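Local coordinates for NOL1/NOP2/sun family protein (PDB 3M4X), which probably methylates ribosomal RNA, using S-adenosylmethionine as methyl donor to modify cytosine at carbon 5, as its NOL1/NOP2/sun relatives do, at residues A[55-58]-A[59-63]; A[244-247]-A[248-252]. All coordinates share one frame; numbering follows the deposited sequence.

Interaction 1. Residues A[55-58]-A[59-63]; sequences TYHS and EELQP
T55 sits in the last turn of helix 49-56, with E59 alongside. Its OG1 is 4.3 Å from E59 OE2, a loose approach. The hydroxyl is hydrogen-bonded to the carbonyl of D51, one turn back in the helix.

H57 is the first residue beyond the helix. L61 reaches it from across the turn. Methyl CD2 of L61 is 3.8 Å from ND1 of H57 and 4.2 Å from the ring centroid. It lies 29° off the ring normal, an off-centre CH-pi contact, and the two side chains cross at about a right angle. The imidazole also stacks with F40, and its NE2 is hydrogen-bonded to the carbonyl of T74.

S58 makes the turn. Its OG accepts the backbone N-H of E60, with OG to N 3.0 Å and an angle of 154° at the hydrogen. This is an ST turn, in which a serine hydroxyl binds the N-H two residues ahead. A second, weak hydrogen bond comes from L61 N at 3.4 Å from S58 OG. The torsion chi1 of 177° puts OG beside its own carbonyl carbon, facing these amides. CB of E60 is carried to 3.4 Å from S58 OG by the same turn. CB of S58 meets CG of L61 at 3.9 Å.

Interaction 2. Residues A[244-247]-A[248-252]; sequences EIIS and WLVEN
W248 is tied to E244, and L249 to I245, by consecutive backbone hydrogen bonds of helix 243-252. W248 N is 2.9 Å from E244 O. V250 N to I246 O and E251 N to S247 O continue the series. E251 N is 2.8 Å from S247 O, but this hydrogen bond is more bent, 145° at the hydrogen.

The tight side carries I245, I246 and L249, all buried. I246 CD1 meets L249 CD1 at 4.3 Å. CG of L249 rests 3.5 Å from the carbonyl oxygen of I245. V250 is at the margin of this face, partly exposed, and its CG2 lies 3.2 Å from I246 O.

The rest is looser. The indole of W248 leads away from 244-247, CG anti to N (chi1 178°), and touches Q214. I245 O is at the ring edge, near its plane, with W248 CE3 4.0 Å away. E251 is exposed. Its CG lies back over S247 O at 3.4 Å, and its OE2 is hydrogen-bonded to S275 OG. Beside it S247 is buried, its OG hydrogen-bonded to E243 O, one turn back, and to S275 N.

The helix follows strand 228-234 in the Rossmann-like methyltransferase fold and leads to strand 255-258. I245, W248 and L249 pack on helix 205-222. I246 and L249 face strands 228-234 and 295-302. The loop residue V276 adjoins S247, V250 and E251.

How the interactions relate
From the N terminus, interaction 1 comes first, in the N-terminal domain range. It turns the chain out of helix 49-56 and into the loop that leads to strand 70-72. Interaction 2 follows much later, in the RsmB/F methyltransferase range, inside helix 243-252. The two are in series and neither nest nor cross. Each joins residues two to four apart in segments that follow one another, and neither closes a long loop. The centres of interactions 1 and 2 are 42 Å apart. Interaction 1 is a surface turn close to helix 80-83, and Y56 is also hydrogen-bonded to D431 of the PUA-like range. Interaction 2 lies against the central sheet and helix 205-222.

Interaction 1. Residues A[55-58]-A[59-63]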
ATOM      1  N   THR A  55     -23.255   2.879  -0.988  1.00 46.28           N
ATOM      2  CA  THR A  55     -24.210   3.632  -1.780  1.00 44.38           C
ATOM      3  C   THR A  55     -23.957   3.530  -3.283  1.00 42.47           C
ATOM      4  O   THR A  55     -24.859   3.169  -4.030  1.00 39.13           O
ATOM      5  CB  THR A  55     -24.202   5.085  -1.351  1.00 46.82           C
ATOM      6  OG1 THR A  55     -24.537   5.148   0.039  1.00 46.75           O
ATOM      7  CG2 THR A  55     -25.219   5.885  -2.153  1.00 60.14           C
ATOM      8  N   TYR A  56     -22.725   3.798  -3.716  1.00 41.01           N
ATOM      9  CA  TYR A  56     -22.412   3.884  -5.142  1.00 38.36           C
ATOM     10  C   TYR A  56     -21.797   2.638  -5.778  1.00 49.63           C
ATOM     11  O   TYR A  56     -21.685   2.545  -7.009  1.00 46.87           O
ATOM     12  CB  TYR A  56     -21.569   5.124  -5.406  1.00 34.92           C
ATOM     13  CG  TYR A  56     -22.326   6.358  -4.978  1.00 36.39           C
ATOM     14  CD1 TYR A  56     -21.963   7.050  -3.836  1.00 29.91           C
ATOM     15  CD2 TYR A  56     -23.462   6.780  -5.682  1.00 36.43           C
ATOM     16  CE1 TYR A  56     -22.666   8.172  -3.419  1.00 34.01           C
ATOM     17  CE2 TYR A  56     -24.187   7.902  -5.271  1.00 37.43           C
ATOM     18  CZ  TYR A  56     -23.779   8.593  -4.139  1.00 38.64           C
ATOM     19  OH  TYR A  56     -24.463   9.702  -3.711  1.00 38.87           O
ATOM     20  N   HIS A  57     -21.407   1.684  -4.939  1.00 49.75           N
ATOM     21  CA  HIS A  57     -21.003   0.371  -5.420  1.00 49.43           C
ATOM     22  C   HIS A  57     -22.174  -0.597  -5.184  1.00 53.64           C
ATOM     23  O   HIS A  57     -22.845  -1.004  -6.131  1.00 52.45           O
ATOM     24  CB  HIS A  57     -19.741  -0.113  -4.690  1.00 45.02           C
ATOM     25  CG  HIS A  57     -18.949  -1.135  -5.454  1.00 43.74           C
ATOM     26  ND1 HIS A  57     -19.466  -2.360  -5.817  1.00 43.26           N
ATOM     27  CD2 HIS A  57     -17.676  -1.113  -5.912  1.00 41.60           C
ATOM     28  CE1 HIS A  57     -18.551  -3.043  -6.480  1.00 42.28           C
ATOM     29  NE2 HIS A  57     -17.454  -2.313  -6.549  1.00 48.07           N
ATOM     30  N   SER A  58     -22.422  -0.930  -3.914  1.00 60.04           N
ATOM     31  CA  SER A  58     -23.437  -1.914  -3.511  1.00 64.12           C
ATOM     32  C   SER A  58     -23.471  -2.156  -1.989  1.00 69.97           C
ATOM     33  O   SER A  58     -22.419  -2.282  -1.341  1.00 71.82           O
ATOM     34  CB  SER A  58     -23.207  -3.254  -4.237  1.00 58.53           C
ATOM     35  OG  SER A  58     -24.137  -4.237  -3.813  1.00 58.59           O
ATOM     36  N   GLU A  59     -24.679  -2.233  -1.428  1.00 68.67           N
ATOM     37  CA  GLU A  59     -24.858  -2.602  -0.022  1.00 71.42           C
ATOM     38  C   GLU A  59     -25.090  -4.111   0.104  1.00 72.75           C
ATOM     39  O   GLU A  59     -25.457  -4.617   1.167  1.00 70.44           O
ATOM     40  CB  GLU A  59     -26.026  -1.833   0.600  1.00 78.68           C
ATOM     41  CG  GLU A  59     -25.962  -0.336   0.376  1.00 88.14           C
ATOM     42  CD  GLU A  59     -26.915   0.437   1.264  1.00 94.84           C
ATOM     43  OE1 GLU A  59     -27.797  -0.204   1.877  1.00 98.74           O
ATOM     44  OE2 GLU A  59     -26.778   1.682   1.348  1.00 92.99           O
ATOM     45  N   GLU A  60     -24.869  -4.823  -0.995  1.00 74.56           N
ATOM     46  CA  GLU A  60     -25.087  -6.259  -1.042  1.00 78.28           C
ATOM     47  C   GLU A  60     -23.783  -7.040  -1.109  1.00 78.22           C
ATOM     48  O   GLU A  60     -23.741  -8.196  -0.696  1.00 79.12           O
ATOM     49  CB  GLU A  60     -25.951  -6.624  -2.248  1.00 82.58           C
ATOM     50  CG  GLU A  60     -27.423  -6.293  -2.093  1.00 85.98           C
ATOM     51  CD  GLU A  60     -28.195  -6.525  -3.373  1.00 86.92           C
ATOM     52  OE1 GLU A  60     -27.784  -5.969  -4.412  1.00 88.20           O
ATOM     53  OE2 GLU A  60     -29.204  -7.260  -3.341  1.00 86.11           O
ATOM     54  N   LEU A  61     -22.731  -6.413  -1.638  1.00 76.16           N
ATOM     55  CA  LEU A  61     -21.458  -7.103  -1.866  1.00 68.58           C
ATOM     56  C   LEU A  61     -20.997  -7.888  -0.640  1.00 63.16           C
ATOM     57  O   LEU A  61     -21.245  -7.482   0.499  1.00 62.56           O
ATOM     58  CB  LEU A  61     -20.372  -6.136  -2.353  1.00 67.07           C
ATOM     59  CG  LEU A  61     -20.438  -4.667  -1.928  1.00 67.04           C
ATOM     60  CD1 LEU A  61     -20.631  -4.540  -0.424  1.00 71.44           C
ATOM     61  CD2 LEU A  61     -19.194  -3.912  -2.383  1.00 59.48           C
ATOM     62  N   GLN A  62     -20.347  -9.025  -0.882  1.00 55.05           N
ATOM     63  CA  GLN A  62     -19.938  -9.918   0.194  1.00 50.28           C
ATOM     64  C   GLN A  62     -18.566  -9.551   0.765  1.00 47.77           C
ATOM     65  O   GLN A  62     -17.636  -9.213   0.031  1.00 38.34           O
ATOM     66  CB  GLN A  62     -19.927 -11.373  -0.289  1.00 63.85           C
ATOM     67  CG  GLN A  62     -21.257 -11.855  -0.867  1.00 76.03           C
ATOM     68  CD  GLN A  62     -21.230 -13.329  -1.268  1.00 88.57           C
ATOM     69  OE1 GLN A  62     -20.195 -13.998  -1.172  1.00 87.76           O
ATOM     70  NE2 GLN A  62     -22.377 -13.841  -1.715  1.00 94.49           N
ATOM     71  N   PRO A  63     -18.433  -9.653   2.088  1.00 46.15           N
ATOM     72  CA  PRO A  63     -17.184  -9.300   2.767  1.00 43.43           C
ATOM     73  C   PRO A  63     -16.061 -10.239   2.340  1.00 47.55           C
ATOM     74  O   PRO A  63     -16.331 -11.406   2.053  1.00 45.81           O
ATOM     75  CB  PRO A  63     -17.518  -9.525   4.242  1.00 41.16           C
ATOM     76  CG  PRO A  63     -18.589 -10.615   4.203  1.00 51.38           C
ATOM     77  CD  PRO A  63     -19.420 -10.275   2.992  1.00 48.33           C
TER

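Interaction 2. Residues A[244-247]-A[248-252]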
ATOM      1  N   GLU A 244      11.358 -22.751   5.249  1.00 37.47           N
ATOM      2  CA  GLU A 244      12.814 -22.840   5.331  1.00 39.06           C
ATOM      3  C   GLU A 244      13.419 -21.456   5.558  1.00 41.71           C
ATOM      4  O   GLU A 244      14.396 -21.329   6.285  1.00 40.73           O
ATOM      5  CB  GLU A 244      13.428 -23.545   4.115  1.00 36.78           C
ATOM      6  CG  GLU A 244      13.132 -25.047   4.079  1.00 40.98           C
ATOM      7  CD  GLU A 244      13.823 -25.776   2.918  1.00 46.64           C
ATOM      8  OE1 GLU A 244      14.862 -25.285   2.436  1.00 51.79           O
ATOM      9  OE2 GLU A 244      13.327 -26.844   2.494  1.00 47.09           O
ATOM     10  N   ILE A 245      12.814 -20.431   4.956  1.00 40.56           N
ATOM     11  CA  ILE A 245      13.180 -19.040   5.225  1.00 41.38           C
ATOM     12  C   ILE A 245      12.953 -18.642   6.694  1.00 39.86           C
ATOM     13  O   ILE A 245      13.819 -18.025   7.317  1.00 40.13           O
ATOM     14  CB  ILE A 245      12.418 -18.068   4.302  1.00 42.64           C
ATOM     15  CG1 ILE A 245      13.044 -18.067   2.908  1.00 41.34           C
ATOM     16  CG2 ILE A 245      12.451 -16.650   4.872  1.00 41.83           C
ATOM     17  CD1 ILE A 245      14.536 -17.747   2.902  1.00 35.37           C
ATOM     18  N   ILE A 246      11.795 -19.002   7.248  1.00 33.77           N
ATOM     19  CA  ILE A 246      11.523 -18.749   8.662  1.00 28.96           C
ATOM     20  C   ILE A 246      12.480 -19.494   9.615  1.00 37.16           C
ATOM     21  O   ILE A 246      12.872 -18.962  10.652  1.00 43.49           O
ATOM     22  CB  ILE A 246      10.067 -19.073   9.036  1.00 32.48           C
ATOM     23  CG1 ILE A 246       9.102 -18.412   8.048  1.00 30.77           C
ATOM     24  CG2 ILE A 246       9.773 -18.595  10.451  1.00 32.57           C
ATOM     25  CD1 ILE A 246       9.264 -16.915   7.980  1.00 30.69           C
ATOM     26  N   SER A 247      12.848 -20.726   9.268  1.00 36.80           N
ATOM     27  CA  SER A 247      13.811 -21.483  10.063  1.00 36.82           C
ATOM     28  C   SER A 247      15.144 -20.767  10.034  1.00 31.31           C
ATOM     29  O   SER A 247      15.763 -20.540  11.058  1.00 41.00           O
ATOM     30  CB  SER A 247      13.991 -22.898   9.487  1.00 35.86           C
ATOM     31  OG  SER A 247      12.751 -23.568   9.419  1.00 32.92           O
ATOM     32  N   TRP A 248      15.587 -20.444   8.829  1.00 32.49           N
ATOM     33  CA  TRP A 248      16.810 -19.700   8.624  1.00 38.62           C
ATOM     34  C   TRP A 248      16.832 -18.412   9.459  1.00 38.06           C
ATOM     35  O   TRP A 248      17.837 -18.105  10.107  1.00 41.88           O
ATOM     36  CB  TRP A 248      16.974 -19.390   7.134  1.00 41.04           C
ATOM     37  CG  TRP A 248      18.194 -18.572   6.833  1.00 47.07           C
ATOM     38  CD1 TRP A 248      19.470 -19.031   6.678  1.00 40.38           C
ATOM     39  CD2 TRP A 248      18.250 -17.149   6.645  1.00 44.56           C
ATOM     40  NE1 TRP A 248      20.316 -17.986   6.406  1.00 44.89           N
ATOM     41  CE2 TRP A 248      19.596 -16.818   6.382  1.00 43.18           C
ATOM     42  CE3 TRP A 248      17.293 -16.123   6.676  1.00 45.93           C
ATOM     43  CZ2 TRP A 248      20.010 -15.511   6.139  1.00 38.39           C
ATOM     44  CZ3 TRP A 248      17.703 -14.824   6.438  1.00 41.30           C
ATOM     45  CH2 TRP A 248      19.055 -14.527   6.182  1.00 43.05           C
ATOM     46  N   LEU A 249      15.726 -17.668   9.455  1.00 34.07           N
ATOM     47  CA  LEU A 249      15.613 -16.472  10.303  1.00 35.26           C
ATOM     48  C   LEU A 249      15.810 -16.804  11.780  1.00 36.97           C
ATOM     49  O   LEU A 249      16.584 -16.144  12.473  1.00 33.33           O
ATOM     50  CB  LEU A 249      14.258 -15.778  10.117  1.00 34.54           C
ATOM     51  CG  LEU A 249      14.072 -14.890   8.886  1.00 34.55           C
ATOM     52  CD1 LEU A 249      12.625 -14.370   8.770  1.00 34.98           C
ATOM     53  CD2 LEU A 249      15.053 -13.745   8.950  1.00 30.48           C
ATOM     54  N   VAL A 250      15.091 -17.817  12.258  1.00 36.55           N
ATOM     55  CA  VAL A 250      15.142 -18.213  13.665  1.00 33.21           C
ATOM     56  C   VAL A 250      16.517 -18.765  14.070  1.00 38.83           C
ATOM     57  O   VAL A 250      16.946 -18.617  15.217  1.00 38.81           O
ATOM     58  CB  VAL A 250      14.056 -19.264  13.992  1.00 34.33           C
ATOM     59  CG1 VAL A 250      14.278 -19.873  15.382  1.00 31.30           C
ATOM     60  CG2 VAL A 250      12.674 -18.651  13.879  1.00 28.50           C
ATOM     61  N   GLU A 251      17.209 -19.388  13.126  1.00 33.76           N
ATOM     62  CA  GLU A 251      18.520 -19.949  13.425  1.00 38.94           C
ATOM     63  C   GLU A 251      19.620 -18.902  13.451  1.00 41.70           C
ATOM     64  O   GLU A 251      20.601 -19.039  14.183  1.00 39.74           O
ATOM     65  CB  GLU A 251      18.864 -21.067  12.436  1.00 38.63           C
ATOM     66  CG  GLU A 251      18.095 -22.345  12.729  1.00 40.00           C
ATOM     67  CD  GLU A 251      18.032 -23.293  11.550  1.00 48.79           C
ATOM     68  OE1 GLU A 251      18.493 -22.923  10.449  1.00 48.58           O
ATOM     69  OE2 GLU A 251      17.498 -24.408  11.724  1.00 53.37           O
ATOM     70  N   ASN A 252      19.455 -17.847  12.663  1.00 38.61           N
ATOM     71  CA  ASN A 252      20.544 -16.904  12.483  1.00 41.46           C
ATOM     72  C   ASN A 252      20.321 -15.542  13.135  1.00 45.16           C
ATOM     73  O   ASN A 252      21.208 -14.683  13.109  1.00 45.46           O
ATOM     74  CB  ASN A 252      20.888 -16.769  11.002  1.00 39.09           C
ATOM     75  CG  ASN A 252      21.439 -18.060  10.419  1.00 49.73           C
ATOM     76  OD1 ASN A 252      20.720 -18.802   9.747  1.00 51.58           O
ATOM     77  ND2 ASN A 252      22.712 -18.348  10.699  1.00 51.35           N
TER